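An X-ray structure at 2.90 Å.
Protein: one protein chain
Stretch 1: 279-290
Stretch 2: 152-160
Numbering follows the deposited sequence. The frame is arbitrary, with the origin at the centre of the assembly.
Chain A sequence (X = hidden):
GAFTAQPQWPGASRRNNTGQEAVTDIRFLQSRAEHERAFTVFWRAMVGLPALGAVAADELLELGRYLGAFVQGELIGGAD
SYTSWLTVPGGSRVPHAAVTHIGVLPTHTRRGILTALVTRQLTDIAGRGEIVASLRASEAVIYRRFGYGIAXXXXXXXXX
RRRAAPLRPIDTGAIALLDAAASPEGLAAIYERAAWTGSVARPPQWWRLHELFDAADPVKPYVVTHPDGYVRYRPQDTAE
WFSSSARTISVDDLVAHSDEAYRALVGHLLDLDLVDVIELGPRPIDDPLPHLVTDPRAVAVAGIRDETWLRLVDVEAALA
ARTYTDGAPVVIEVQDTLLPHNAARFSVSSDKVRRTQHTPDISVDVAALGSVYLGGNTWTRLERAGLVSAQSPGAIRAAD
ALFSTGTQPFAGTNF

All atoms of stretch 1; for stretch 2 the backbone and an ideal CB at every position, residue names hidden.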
# COMPACT_ATOMS: atom_id res chain seq x y z
N GLU A 279 -19.20 -8.97 -1.13
CA GLU A 279 -19.20 -7.79 -1.99
C GLU A 279 -20.33 -7.90 -3.00
O GLU A 279 -20.38 -8.84 -3.80
CB GLU A 279 -17.85 -7.56 -2.67
CG GLU A 279 -17.80 -6.20 -3.38
CD GLU A 279 -16.39 -5.76 -3.75
OE1 GLU A 279 -15.47 -6.62 -3.75
OE2 GLU A 279 -16.19 -4.56 -4.05
N LEU A 280 -21.26 -6.95 -2.93
CA LEU A 280 -22.40 -6.87 -3.83
C LEU A 280 -22.14 -5.72 -4.79
O LEU A 280 -21.75 -4.63 -4.36
CB LEU A 280 -23.67 -6.54 -3.05
CG LEU A 280 -24.36 -7.47 -2.04
CD1 LEU A 280 -24.89 -8.73 -2.70
CD2 LEU A 280 -23.45 -7.80 -0.86
N GLY A 281 -22.32 -5.97 -6.09
CA GLY A 281 -22.15 -4.92 -7.07
C GLY A 281 -22.34 -5.40 -8.49
O GLY A 281 -21.88 -6.48 -8.87
N PRO A 282 -23.01 -4.59 -9.32
CA PRO A 282 -23.67 -3.34 -8.94
C PRO A 282 -25.02 -3.57 -8.28
O PRO A 282 -25.70 -4.54 -8.64
CB PRO A 282 -23.87 -2.65 -10.29
CG PRO A 282 -24.06 -3.76 -11.23
CD PRO A 282 -23.13 -4.84 -10.77
N ARG A 283 -25.39 -2.72 -7.34
CA ARG A 283 -26.65 -2.78 -6.62
C ARG A 283 -27.28 -1.39 -6.60
O ARG A 283 -26.62 -0.40 -6.91
CB ARG A 283 -26.42 -3.26 -5.18
CG ARG A 283 -25.99 -4.71 -5.07
CD ARG A 283 -27.05 -5.64 -5.62
NE ARG A 283 -28.35 -5.44 -4.99
CZ ARG A 283 -29.49 -5.92 -5.48
NH1 ARG A 283 -29.48 -6.60 -6.61
NH2 ARG A 283 -30.63 -5.70 -4.84
N PRO A 284 -28.58 -1.30 -6.29
CA PRO A 284 -29.21 0.02 -6.18
C PRO A 284 -28.56 0.88 -5.11
O PRO A 284 -28.07 0.39 -4.09
CB PRO A 284 -30.66 -0.31 -5.80
CG PRO A 284 -30.87 -1.69 -6.29
CD PRO A 284 -29.56 -2.39 -6.15
N ILE A 285 -28.55 2.20 -5.36
CA ILE A 285 -27.95 3.12 -4.40
C ILE A 285 -28.77 3.22 -3.11
O ILE A 285 -28.27 3.72 -2.10
CB ILE A 285 -27.67 4.51 -5.01
CG1 ILE A 285 -28.97 5.24 -5.33
CG2 ILE A 285 -26.82 4.39 -6.25
CD1 ILE A 285 -28.76 6.65 -5.81
N ASP A 286 -30.02 2.77 -3.12
CA ASP A 286 -30.86 2.76 -1.93
C ASP A 286 -31.19 1.34 -1.47
O ASP A 286 -32.22 1.11 -0.84
CB ASP A 286 -32.14 3.56 -2.16
CG ASP A 286 -33.04 2.96 -3.23
OD1 ASP A 286 -32.59 2.06 -3.98
OD2 ASP A 286 -34.21 3.39 -3.33
N ASP A 287 -30.30 0.40 -1.75
CA ASP A 287 -30.50 -0.98 -1.33
C ASP A 287 -30.59 -1.02 0.19
O ASP A 287 -29.68 -0.52 0.87
CB ASP A 287 -29.33 -1.83 -1.81
CG ASP A 287 -29.73 -3.26 -2.10
OD1 ASP A 287 -30.94 -3.58 -2.04
OD2 ASP A 287 -28.83 -4.08 -2.42
N PRO A 288 -31.65 -1.58 0.75
CA PRO A 288 -31.81 -1.53 2.21
C PRO A 288 -30.93 -2.51 2.99
O PRO A 288 -31.36 -3.01 4.03
CB PRO A 288 -33.30 -1.86 2.40
CG PRO A 288 -33.66 -2.68 1.22
CD PRO A 288 -32.83 -2.15 0.08
N LEU A 289 -29.72 -2.79 2.49
CA LEU A 289 -28.79 -3.62 3.26
C LEU A 289 -28.50 -3.07 4.65
O LEU A 289 -28.54 -3.86 5.62
CB LEU A 289 -27.50 -3.88 2.47
CG LEU A 289 -27.55 -4.85 1.29
CD1 LEU A 289 -26.22 -4.85 0.55
CD2 LEU A 289 -27.86 -6.24 1.79
N PRO A 290 -28.20 -1.79 4.85
CA PRO A 290 -27.94 -1.31 6.21
C PRO A 290 -29.09 -1.54 7.17
O PRO A 290 -28.86 -1.62 8.38
CB PRO A 290 -27.68 0.19 6.01
CG PRO A 290 -27.22 0.31 4.62
CD PRO A 290 -27.99 -0.72 3.85
N UNK A 152 -29.86 6.67 -13.86
CA UNK A 152 -29.72 5.78 -12.72
C UNK A 152 -28.25 5.67 -12.34
O UNK A 152 -27.37 5.83 -13.18
CB UNK A 152 -30.31 4.40 -13.03
N UNK A 153 -28.01 5.35 -11.07
CA UNK A 153 -26.67 5.08 -10.58
C UNK A 153 -26.68 3.76 -9.82
O UNK A 153 -27.73 3.29 -9.37
CB UNK A 153 -26.17 6.22 -9.69
N UNK A 154 -25.50 3.17 -9.70
CA UNK A 154 -25.32 1.90 -9.02
C UNK A 154 -24.27 2.04 -7.92
O UNK A 154 -23.41 2.92 -7.97
CB UNK A 154 -24.92 0.81 -10.01
N UNK A 155 -24.37 1.17 -6.92
CA UNK A 155 -23.47 1.20 -5.77
C UNK A 155 -22.85 -0.18 -5.57
O UNK A 155 -23.35 -1.19 -6.06
CB UNK A 155 -24.21 1.65 -4.51
N UNK A 156 -21.74 -0.18 -4.83
CA UNK A 156 -21.01 -1.39 -4.47
C UNK A 156 -20.88 -1.47 -2.96
O UNK A 156 -20.38 -0.53 -2.33
CB UNK A 156 -19.63 -1.42 -5.13
N UNK A 157 -21.32 -2.58 -2.39
CA UNK A 157 -21.31 -2.77 -0.95
C UNK A 157 -20.31 -3.85 -0.55
O UNK A 157 -20.19 -4.87 -1.22
CB UNK A 157 -22.71 -3.13 -0.45
N UNK A 158 -19.59 -3.60 0.55
CA UNK A 158 -18.77 -4.60 1.22
C UNK A 158 -19.37 -4.85 2.59
O UNK A 158 -19.48 -3.92 3.40
CB UNK A 158 -17.31 -4.15 1.33
N UNK A 159 -19.78 -6.09 2.84
CA UNK A 159 -20.38 -6.49 4.10
C UNK A 159 -19.36 -7.33 4.86
O UNK A 159 -18.84 -8.31 4.32
CB UNK A 159 -21.68 -7.26 3.88
N UNK A 160 -19.08 -6.95 6.10
CA UNK A 160 -18.25 -7.78 6.98
C UNK A 160 -19.19 -8.77 7.66
O UNK A 160 -19.92 -8.42 8.59
CB UNK A 160 -17.48 -6.94 8.00

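Position 152 is extended, and nothing of stretch 1 lies within 5.5 Å of its ideal CB, so this contact sets no rule there. The deposited residue is T152, whose OG1 is hydrogen-bonded elsewhere in the structure.

At 153 the CB points sideways, and the ideal CB of 153 lies 4.0 Å from I285 CG2. A small or modest side chain suits, polar or apolar. It is S153, whose CB meets I285 CG2 at 3.9 Å.

Position 154 also points sideways, with the ideal CB of 154 3.6 Å from P282 CB and 3.7 Å from R283 O. Serine, threonine or alanine would all be plausible. S154 packs its CB on P282 CB at 3.6 Å.

The backbone at 155 pairs with R283: the N of 155 donates to R283 O at 2.7 Å, and R283 N donates back to the O of 155 at 2.9 Å. The ideal CB of 155 stands 4.0 Å from both I285 CA and R283 O, so a small residue packs here without strain, though stretch 1 alone does not exclude a larger one that turns away from these atoms. A155 fits, its CB 4.2 Å from I285 CG2.

Between L280 and R283 the register shifts by one, a beta bulge, and 156 lies beside G281. The ideal CB of 156 is 3.9 Å from L280 O; a beta-branched or small polar residue suits this extended backbone. It is T156, whose CG2 approaches E279 OE2 to 3.4 Å.

Position 157 pairs with L280: the N of 157 donates to L280 O and the O of 157 accepts from L280 N, both at 2.9 Å. Its CB shares a face of the sheet with L280 and R283. L289 CD1 lies 4.0 Å from the ideal CB of 157, and farther out the turn from P284 to D287 offers the carbonyl of P284. A long apolar or aromatic side chain could line this path; one ending in a donor could also use the carbonyl. Y157 does both: its OH donates to P284 O at 2.7 Å, L289 CD1 sits over one face of the Y157 ring, 4.2 Å from its centroid, and R283 CB meets the edge at Y157 CE1, 3.6 Å away.

At 158 the CB shares a face with E279, whose carboxylate would welcome a basic or polar partner. R158 is basic, yet it forms no salt bridge with E279; its nearest approach is through the aliphatic chain, R158 CG to E279 CD at 4.2 Å.

Position 159 points toward L280 and L289, so a branched aliphatic suits. I159 CD1 reaches L280 CD2 at 3.7 Å and L289 CD1 at 3.9 Å.

Position 160 is out of reach of stretch 1, which leaves the choice free; it is Q160.

Stretch 2, residues 152-160: TSSATYRIQ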
# COMPACT_ATOMS: atom_id res chain seq x y z
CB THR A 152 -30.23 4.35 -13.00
OG1 THR A 152 -29.23 3.63 -13.73
CG2 THR A 152 -31.54 4.37 -13.78
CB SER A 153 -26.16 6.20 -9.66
OG SER A 153 -26.07 7.43 -10.35
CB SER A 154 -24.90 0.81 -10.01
OG SER A 154 -23.58 1.01 -10.47
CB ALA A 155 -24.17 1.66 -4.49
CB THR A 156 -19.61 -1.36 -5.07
OG1 THR A 156 -19.71 -1.11 -6.47
CG2 THR A 156 -18.93 -2.70 -4.85
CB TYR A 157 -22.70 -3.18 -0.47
CG TYR A 157 -23.77 -2.17 -0.81
CD1 TYR A 157 -24.39 -2.19 -2.05
CD2 TYR A 157 -24.15 -1.19 0.09
CE1 TYR A 157 -25.36 -1.27 -2.38
CE2 TYR A 157 -25.12 -0.27 -0.22
CZ TYR A 157 -25.73 -0.31 -1.46
OH TYR A 157 -26.70 0.60 -1.79
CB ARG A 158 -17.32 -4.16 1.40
CG ARG A 158 -16.40 -4.25 0.20
CD ARG A 158 -15.02 -3.83 0.70
NE ARG A 158 -14.54 -4.72 1.76
CZ ARG A 158 -13.54 -4.43 2.60
NH1 ARG A 158 -12.90 -3.27 2.51
NH2 ARG A 158 -13.19 -5.30 3.54
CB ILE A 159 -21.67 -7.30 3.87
CG1 ILE A 159 -22.67 -6.47 3.06
CG2 ILE A 159 -22.26 -7.73 5.20
CD1 ILE A 159 -23.95 -7.22 2.73
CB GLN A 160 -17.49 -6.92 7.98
CG GLN A 160 -16.07 -7.42 8.26
CD GLN A 160 -15.50 -6.92 9.58
OE1 GLN A 160 -15.13 -7.72 10.45
NE2 GLN A 160 -15.44 -5.60 9.74
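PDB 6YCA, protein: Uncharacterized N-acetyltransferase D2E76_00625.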